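Local coordinates for Hut operon positive regulatory protein (Bacillus subtilis, PDB 4H4L) that binds regulatory mRNA sequences when histidine is present, suppressing transcription termination and so switching on the hut operon for histidine utilization, at residues 7-12 and 109-114; 12-17 and 122-127; 35-40 and 105-110. The protein carries 1 engineered substitution. All coordinates share one frame; numbering follows the deposited sequence.

Contact 1 of 3, residues 7-12 and 109-114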
loop_
_atom_site.group_PDB
_atom_site.type_symbol
_atom_site.label_atom_id
_atom_site.label_comp_id
_atom_site.label_asym_id
_atom_site.label_seq_id
_atom_site.Cartn_x
_atom_site.Cartn_y
_atom_site.Cartn_z
ATOM N N ARG A 7 14.318 5.095 29.788
ATOM C CA ARG A 7 13.243 6.008 29.398
ATOM C C ARG A 7 12.984 5.878 27.877
ATOM O O ARG A 7 12.937 6.865 27.134
ATOM C CB ARG A 7 13.461 7.454 29.912
ATOM C CG ARG A 7 14.738 8.166 29.478
ATOM C CD ARG A 7 14.718 9.635 29.890
ATOM N NE ARG A 7 14.913 9.827 31.332
ATOM C CZ ARG A 7 14.015 10.346 32.173
ATOM N NH1 ARG A 7 12.829 10.749 31.738
ATOM N NH2 ARG A 7 14.311 10.473 33.460
ATOM N N ARG A 8 12.836 4.631 27.433
ATOM C CA ARG A 8 12.554 4.328 26.032
ATOM C C ARG A 8 11.067 4.575 25.789
ATOM O O ARG A 8 10.209 3.828 26.273
ATOM C CB ARG A 8 12.966 2.886 25.683
ATOM C CG ARG A 8 14.474 2.671 25.465
ATOM C CD ARG A 8 14.873 1.200 25.271
ATOM N NE ARG A 8 14.368 0.308 26.332
ATOM C CZ ARG A 8 14.670 -0.987 26.469
ATOM N NH1 ARG A 8 15.504 -1.590 25.623
ATOM N NH2 ARG A 8 14.136 -1.683 27.468
ATOM N N ILE A 9 10.778 5.640 25.046
ATOM C CA ILE A 9 9.421 6.194 24.929
ATOM C C ILE A 9 8.315 5.216 24.479
ATOM O O ILE A 9 7.207 5.219 25.048
ATOM C CB ILE A 9 9.440 7.449 24.063
ATOM C CG1 ILE A 9 8.037 8.041 23.956
ATOM C CG2 ILE A 9 10.127 7.156 22.742
ATOM C CD1 ILE A 9 8.005 9.498 23.523
ATOM N N GLY A 10 8.618 4.386 23.480
ATOM C CA GLY A 10 7.712 3.340 23.065
ATOM C C GLY A 10 7.335 2.431 24.221
ATOM O O GLY A 10 6.158 2.354 24.603
ATOM N N ARG A 11 8.327 1.766 24.813
ATOM C CA ARG A 11 8.024 0.714 25.773
ATOM C C ARG A 11 7.209 1.274 26.929
ATOM O O ARG A 11 6.254 0.642 27.383
ATOM C CB ARG A 11 9.286 -0.017 26.246
ATOM C CG ARG A 11 10.122 0.687 27.308
ATOM C CD ARG A 11 11.353 -0.123 27.711
ATOM N NE ARG A 11 11.030 -1.379 28.389
ATOM C CZ ARG A 11 10.717 -1.484 29.680
ATOM N NH1 ARG A 11 10.668 -0.404 30.452
ATOM N NH2 ARG A 11 10.439 -2.669 30.206
ATOM N N LEU A 12 7.564 2.487 27.348
ATOM C CA LEU A 12 6.901 3.186 28.438
ATOM C C LEU A 12 5.417 3.373 28.197
ATOM O O LEU A 12 4.597 2.860 28.969
ATOM C CB LEU A 12 7.558 4.544 28.673
ATOM C CG LEU A 12 8.746 4.472 29.621
ATOM C CD1 LEU A 12 9.461 5.811 29.695
ATOM C CD2 LEU A 12 8.226 4.043 30.982
ATOM N N GLY A 109 8.494 13.761 25.089
ATOM C CA GLY A 109 9.710 14.040 25.823
ATOM C C GLY A 109 10.892 13.549 25.023
ATOM O O GLY A 109 10.729 12.947 23.961
ATOM N N ASN A 110 12.091 13.809 25.528
ATOM C CA ASN A 110 13.300 13.388 24.848
ATOM C C ASN A 110 13.876 12.098 25.435
ATOM O O ASN A 110 14.220 12.067 26.611
ATOM C CB ASN A 110 14.334 14.503 24.884
ATOM C CG ASN A 110 15.505 14.218 23.990
ATOM O OD1 ASN A 110 15.781 13.065 23.675
ATOM N ND2 ASN A 110 16.197 15.267 23.564
ATOM N N PRO A 111 13.970 11.024 24.617
ATOM C CA PRO A 111 14.552 9.742 25.049
ATOM C C PRO A 111 15.970 9.413 24.518
ATOM O O PRO A 111 16.427 8.266 24.684
ATOM C CB PRO A 111 13.544 8.716 24.515
ATOM C CG PRO A 111 12.915 9.385 23.324
ATOM C CD PRO A 111 13.242 10.863 23.345
ATOM N N TYR A 112 16.639 10.397 23.901
ATOM C CA TYR A 112 17.994 10.242 23.353
ATOM C C TYR A 112 19.068 10.796 24.292
ATOM O O TYR A 112 18.730 11.437 25.291
ATOM C CB TYR A 112 18.098 10.932 21.994
ATOM C CG TYR A 112 17.201 10.330 20.951
ATOM C CD1 TYR A 112 15.910 10.815 20.760
ATOM C CD2 TYR A 112 17.633 9.267 20.158
ATOM C CE1 TYR A 112 15.074 10.266 19.801
ATOM C CE2 TYR A 112 16.802 8.704 19.202
ATOM C CZ TYR A 112 15.522 9.211 19.026
ATOM O OH TYR A 112 14.679 8.673 18.082
ATOM N N GLU A 113 20.341 10.555 23.941
ATOM C CA GLU A 113 21.523 10.977 24.711
ATOM C C GLU A 113 21.550 12.453 25.090
ATOM O O GLU A 113 21.474 12.784 26.271
ATOM C CB GLU A 113 22.821 10.642 23.957
ATOM N N SER A 114 21.670 13.336 24.097
ATOM C CA SER A 114 21.712 14.786 24.353
ATOM C C SER A 114 20.336 15.431 24.209
ATOM O O SER A 114 19.439 14.859 23.616
ATOM C CB SER A 114 22.745 15.516 23.478
ATOM O OG SER A 114 22.458 15.385 22.096
#
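Pro111, the residue with most surface buried here, presses its ring against Ile9 and the carbonyl of Arg7. The ring carbons CB and CG do the touching: Pro111 CG lies 3.6 Å from Ile9 CG2, and Pro111 CB sits 3.3 Å from Arg7 O, so one proline covers both the loop just before helix 9-17 and its first turn. A compact, rigid, apolar ring suits such a place. Ile9 meets it obliquely with its beta-branched methyl, because CG1 stands anti to the backbone N (chi1 -179°) and leaves CG2 for the proline. The CG1 branch runs the other way, toward strand 99-109, where it touches Leu107, and its CD1 is 4.4 Å from Gly109 O. Pro111 belongs to a loop shaped by an Asx turn: Asn110 OD1 accepts from Tyr112 N at 2.8 Å, nearly along the C=O axis, tying the backbone around the proline. Arg8, which does not reach the loop, stands at the N-cap position just before the helix, and the amides of Gly10 and Arg11 are gripped by the two carboxylate oxygens of Glu139 of the second subunit. Arg7 adds its aliphatic part at the margin, with CD 4.1 Å from Asn110 O. Its chain bends at chi3 (73°), turning NE away from the line of the preceding methylenes; the guanidinium makes a long, weak ion pair with Asp33, while CB packs on Trp35. Tyr112 turns to the neighbouring chain, its OH bonding to Glu137 O of the second subunit.

Contact 2 of 3, residues 12-17 and 122-127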
loop_
_atom_site.group_PDB
_atom_site.type_symbol
_atom_site.label_atom_id
_atom_site.label_comp_id
_atom_site.label_asym_id
_atom_site.label_seq_id
_atom_site.Cartn_x
_atom_site.Cartn_y
_atom_site.Cartn_z
ATOM N N LEU A 12 7.564 2.487 27.348
ATOM C CA LEU A 12 6.901 3.186 28.438
ATOM C C LEU A 12 5.417 3.373 28.197
ATOM O O LEU A 12 4.597 2.860 28.969
ATOM C CB LEU A 12 7.558 4.544 28.673
ATOM C CG LEU A 12 8.746 4.472 29.621
ATOM C CD1 LEU A 12 9.461 5.811 29.695
ATOM C CD2 LEU A 12 8.226 4.043 30.982
ATOM N N SER A 13 5.096 4.115 27.126
ATOM C CA SER A 13 3.726 4.314 26.647
ATOM C C SER A 13 2.984 2.989 26.496
ATOM O O SER A 13 1.790 2.886 26.812
ATOM C CB SER A 13 3.756 5.021 25.302
ATOM O OG SER A 13 4.407 4.212 24.347
ATOM N N VAL A 14 3.697 1.977 26.009
ATOM C CA VAL A 14 3.120 0.648 25.810
ATOM C C VAL A 14 2.848 -0.109 27.120
ATOM O O VAL A 14 1.721 -0.581 27.341
ATOM C CB VAL A 14 3.989 -0.180 24.855
ATOM C CG1 VAL A 14 3.486 -1.603 24.792
ATOM C CG2 VAL A 14 3.957 0.438 23.468
ATOM N N LEU A 15 3.869 -0.218 27.981
ATOM C CA LEU A 15 3.675 -0.742 29.334
ATOM C C LEU A 15 2.559 0.049 30.009
ATOM O O LEU A 15 1.722 -0.499 30.731
ATOM C CB LEU A 15 4.965 -0.645 30.156
ATOM C CG LEU A 15 6.094 -1.664 29.905
ATOM C CD1 LEU A 15 7.440 -0.960 29.846
ATOM C CD2 LEU A 15 6.129 -2.817 30.916
ATOM N N LEU A 16 2.538 1.345 29.741
ATOM C CA LEU A 16 1.553 2.220 30.343
ATOM C C LEU A 16 0.156 1.828 29.890
ATOM O O LEU A 16 -0.748 1.648 30.706
ATOM C CB LEU A 16 1.853 3.678 29.992
ATOM C CG LEU A 16 0.747 4.704 30.204
ATOM C CD1 LEU A 16 0.380 4.821 31.688
ATOM C CD2 LEU A 16 1.193 6.038 29.604
ATOM N N LEU A 17 0.023 1.650 28.585
ATOM C CA LEU A 17 -1.235 1.345 27.936
ATOM C C LEU A 17 -1.741 -0.054 28.276
ATOM O O LEU A 17 -2.937 -0.254 28.496
ATOM C CB LEU A 17 -1.042 1.470 26.432
ATOM C CG LEU A 17 -2.096 2.133 25.572
ATOM C CD1 LEU A 17 -1.549 2.134 24.165
ATOM C CD2 LEU A 17 -3.386 1.347 25.605
ATOM N N ALA A 122 5.026 9.733 20.826
ATOM C CA ALA A 122 4.754 8.339 20.574
ATOM C C ALA A 122 3.295 8.154 20.772
ATOM O O ALA A 122 2.785 8.531 21.808
ATOM C CB ALA A 122 5.519 7.443 21.526
ATOM N N VAL A 123 2.627 7.610 19.755
ATOM C CA VAL A 123 1.213 7.348 19.813
ATOM C C VAL A 123 1.070 5.828 19.810
ATOM O O VAL A 123 1.493 5.175 18.867
ATOM C CB VAL A 123 0.518 8.010 18.626
ATOM C CG1 VAL A 123 -0.975 7.843 18.725
ATOM C CG2 VAL A 123 0.863 9.496 18.573
ATOM N N SER A 124 0.559 5.252 20.893
ATOM C CA SER A 124 0.536 3.801 21.008
ATOM C C SER A 124 -0.903 3.368 21.084
ATOM O O SER A 124 -1.662 3.924 21.868
ATOM C CB SER A 124 1.287 3.318 22.264
ATOM O OG SER A 124 2.659 3.714 22.258
ATOM N N LEU A 125 -1.284 2.388 20.269
ATOM C CA LEU A 125 -2.678 1.988 20.188
ATOM C C LEU A 125 -2.831 0.557 20.673
ATOM O O LEU A 125 -2.011 -0.274 20.310
ATOM C CB LEU A 125 -3.115 2.071 18.737
ATOM C CG LEU A 125 -3.128 3.456 18.110
ATOM C CD1 LEU A 125 -3.347 3.333 16.612
ATOM C CD2 LEU A 125 -4.250 4.265 18.733
ATOM N N TYR A 126 -3.851 0.268 21.486
ATOM C CA TYR A 126 -4.188 -1.131 21.818
ATOM C C TYR A 126 -5.676 -1.407 21.954
ATOM O O TYR A 126 -6.422 -0.598 22.454
ATOM C CB TYR A 126 -3.427 -1.658 23.053
ATOM C CG TYR A 126 -3.864 -3.049 23.473
ATOM C CD1 TYR A 126 -4.726 -3.238 24.567
ATOM C CD2 TYR A 126 -3.461 -4.174 22.750
ATOM C CE1 TYR A 126 -5.158 -4.506 24.936
ATOM C CE2 TYR A 126 -3.890 -5.442 23.106
ATOM C CZ TYR A 126 -4.731 -5.602 24.193
ATOM O OH TYR A 126 -5.142 -6.868 24.533
ATOM N N GLY A 127 -6.107 -2.583 21.521
ATOM C CA GLY A 127 -7.504 -2.948 21.627
ATOM C C GLY A 127 -7.866 -4.039 20.653
ATOM O O GLY A 127 -7.048 -4.837 20.257
#
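Ser13 reaches from the helix to Ser124 on the strand, and the two hydroxyls meet at 2.8 Å, with Ser124 OG donating to Ser13 OG. With chi1 at 63°, Ser13 OG lies between the backbone N and the carbonyl carbon, within reach of the carbonyls of Gly10 and Ile9 in the preceding turn, which its own proton can serve only by sharing, Gly10 O being the stronger partner. Serine suits both positions: it is small enough to let the backbones approach, with Val14 CA and Ser124 CA 6.3 Å apart, and the buried hydroxyl of Ser124 is satisfied by Ser13, that of Ser13 in turn by the helix carbonyls. Val14 grazes the same serine with CG2, 3.7 Å from Ser124 OG, while also packing against Phe141 and Val143 of strand 137-147 and Leu18 of the second subunit. The segments form a helix-on-sheet packing in a layered alpha+beta fold, an antiparallel sheet covered by helices on both faces: the axes approach to 8.4 Å and run at -32°. Ala122, Ser124 and Tyr126 face helix 12-17, whereas Val123 and Leu125 point to the opposite face of the sheet and lean on helix 70-87. Leu16 packs over Val37 and Leu39 in strand 36-44. Leu17 ends the walk and buries more surface here than any other residue. Its two methyls spread along the helix-facing side of the strand, CD1 3.6 Å from Ser124 CB and CD2 3.9 Å from Tyr126 CB. The tyrosine ring then swings clear, and its OH bonds to Glu139 of the same chain.

Contact 3 of 3, residues 35-40 and 105-110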
loop_
_atom_site.group_PDB
_atom_site.type_symbol
_atom_site.label_atom_id
_atom_site.label_comp_id
_atom_site.label_asym_id
_atom_site.label_seq_id
_atom_site.Cartn_x
_atom_site.Cartn_y
_atom_site.Cartn_z
ATOM N N TRP A 35 8.049 13.540 31.433
ATOM C CA TRP A 35 7.002 13.172 30.455
ATOM C C TRP A 35 5.694 13.928 30.538
ATOM O O TRP A 35 5.012 13.938 31.572
ATOM C CB TRP A 35 6.705 11.663 30.457
ATOM C CG TRP A 35 7.920 10.782 30.311
ATOM C CD1 TRP A 35 8.473 9.933 31.272
ATOM C CD2 TRP A 35 8.791 10.646 29.132
ATOM N NE1 TRP A 35 9.590 9.299 30.778
ATOM C CE2 TRP A 35 9.840 9.687 29.505
ATOM C CE3 TRP A 35 8.810 11.203 27.858
ATOM C CZ2 TRP A 35 10.843 9.316 28.623
ATOM C CZ3 TRP A 35 9.833 10.827 26.978
ATOM C CH2 TRP A 35 10.823 9.909 27.349
ATOM N N LYS A 36 5.323 14.549 29.425
ATOM C CA LYS A 36 3.938 14.893 29.175
ATOM C C LYS A 36 3.217 13.602 28.721
ATOM O O LYS A 36 3.689 12.876 27.852
ATOM C CB LYS A 36 3.882 15.985 28.118
ATOM C CG LYS A 36 3.153 17.252 28.552
ATOM C CD LYS A 36 3.690 17.829 29.854
ATOM C CE LYS A 36 3.271 19.281 30.011
ATOM N NZ LYS A 36 1.790 19.475 30.052
ATOM N N VAL A 37 2.089 13.280 29.330
ATOM C CA VAL A 37 1.491 11.971 29.101
ATOM C C VAL A 37 -0.006 11.976 29.206
ATOM O O VAL A 37 -0.570 12.625 30.062
ATOM C CB VAL A 37 2.069 10.878 30.028
ATOM C CG1 VAL A 37 1.695 11.112 31.486
ATOM C CG2 VAL A 37 1.625 9.499 29.557
ATOM N N CYS A 38 -0.633 11.189 28.347
ATOM C CA CYS A 38 -2.039 11.318 28.067
ATOM C C CYS A 38 -2.623 9.959 27.680
ATOM O O CYS A 38 -2.004 9.185 26.950
ATOM C CB CYS A 38 -2.178 12.347 26.946
ATOM S SG CYS A 38 -3.670 12.236 25.976
ATOM N N LEU A 39 -3.812 9.665 28.189
ATOM C CA LEU A 39 -4.466 8.376 27.950
ATOM C C LEU A 39 -5.888 8.597 27.504
ATOM O O LEU A 39 -6.407 9.700 27.643
ATOM C CB LEU A 39 -4.470 7.527 29.221
ATOM C CG LEU A 39 -3.105 7.108 29.761
ATOM C CD1 LEU A 39 -3.299 6.098 30.871
ATOM C CD2 LEU A 39 -2.247 6.519 28.660
ATOM N N GLY A 40 -6.520 7.556 26.977
ATOM C CA GLY A 40 -7.905 7.672 26.525
ATOM C C GLY A 40 -8.431 6.457 25.794
ATOM O O GLY A 40 -7.696 5.501 25.586
ATOM N N ALA A 105 -2.317 5.607 24.362
ATOM C CA ALA A 105 -1.403 6.333 25.198
ATOM C C ALA A 105 -0.688 7.299 24.294
ATOM O O ALA A 105 -0.411 6.927 23.150
ATOM C CB ALA A 105 -0.409 5.372 25.799
ATOM N N VAL A 106 -0.396 8.516 24.778
ATOM C CA VAL A 106 0.470 9.473 24.058
ATOM C C VAL A 106 1.590 10.028 24.941
ATOM O O VAL A 106 1.336 10.738 25.911
ATOM C CB VAL A 106 -0.288 10.702 23.514
ATOM C CG1 VAL A 106 0.646 11.566 22.681
ATOM C CG2 VAL A 106 -1.511 10.291 22.718
ATOM N N LEU A 107 2.829 9.725 24.579
ATOM C CA LEU A 107 3.992 10.206 25.313
ATOM C C LEU A 107 4.777 11.266 24.559
ATOM O O LEU A 107 4.956 11.155 23.347
ATOM C CB LEU A 107 4.927 9.056 25.668
ATOM C CG LEU A 107 4.911 8.499 27.086
ATOM C CD1 LEU A 107 6.184 7.710 27.312
ATOM C CD2 LEU A 107 4.834 9.611 28.116
ATOM N N ARG A 108 5.240 12.285 25.290
ATOM C CA ARG A 108 6.135 13.312 24.747
ATOM C C ARG A 108 7.308 13.687 25.679
ATOM O O ARG A 108 7.138 13.932 26.880
ATOM C CB ARG A 108 5.370 14.572 24.339
ATOM C CG ARG A 108 6.303 15.733 24.031
ATOM C CD ARG A 108 5.541 17.036 23.963
ATOM N NE ARG A 108 6.301 18.080 23.283
ATOM C CZ ARG A 108 5.743 19.098 22.630
ATOM N NH1 ARG A 108 4.409 19.204 22.582
ATOM N NH2 ARG A 108 6.512 20.011 22.027
ATOM N N GLY A 109 8.494 13.761 25.089
ATOM C CA GLY A 109 9.710 14.040 25.823
ATOM C C GLY A 109 10.892 13.549 25.023
ATOM O O GLY A 109 10.729 12.947 23.961
ATOM N N ASN A 110 12.091 13.809 25.528
ATOM C CA ASN A 110 13.300 13.388 24.848
ATOM C C ASN A 110 13.876 12.098 25.435
ATOM O O ASN A 110 14.220 12.067 26.611
ATOM C CB ASN A 110 14.334 14.503 24.884
ATOM C CG ASN A 110 15.505 14.218 23.990
ATOM O OD1 ASN A 110 15.781 13.065 23.675
ATOM N ND2 ASN A 110 16.197 15.267 23.564
#
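Leu107 and Val37 lie side by side, with Leu107 CD2 3.5 Å from Val37 CG2. The same methyl touches Trp35 CB at 3.6 Å, and Leu107 CD1 lies over one face of the indole. Further along this face of the sheet, Leu39 CD2 touches Ala105 CB at 3.6 Å, the alanine being small enough to leave room for Leu17 of helix 9-17 above. On the reverse face Cys38 and Val106 pair, under helix 47-60. At Trp35, Arg108 O stands at the ring edge near its plane, and Gly109 CA is 3.4 Å from Trp35 CZ3. Glycine is needed there, since a CB would collide with the indole. The backbones are joined at Lys36 and Arg108, Lys36 N to Arg108 O (3.2 Å) and Arg108 N to Lys36 O (3.1 Å), and again at Cys38 and Val106, where Val106 N to Cys38 O is short (2.8 Å) and the return bond from Cys38 N is weak. At the polar margin the Arg108 guanidinium forms salt bridges to Glu71 and Asp119. The result is a regular antiparallel pairing of strand 36-44, outermost within this chain, with strand 99-109 of the four-stranded HutP sheet.

How the contacts relate
Helix 9-17 packs on the sheet and its following loop through contacts 1 and 2, and contact 3 is the strand pairing beside it. Contacts 1 and 2 share Leu12 and meet where Ile9 CG1 packs 3.6 Å from Ala122 CB. Contact 3 adjoins contact 2 within the sheet, Ala122 N lying 2.9 Å from Leu107 O in a probable hydrogen bond, and adjoins contact 1 through Arg7 CB, 3.5 Å from Trp35 CZ2. The side chains of Ile9 and Ala122 are each about 11 Å from a bound zinc ion, whose ligands His73 and His77 lie outside all three contacts. Tyr112, however, packs on His138 of the second subunit, a residue of the histidine pocket.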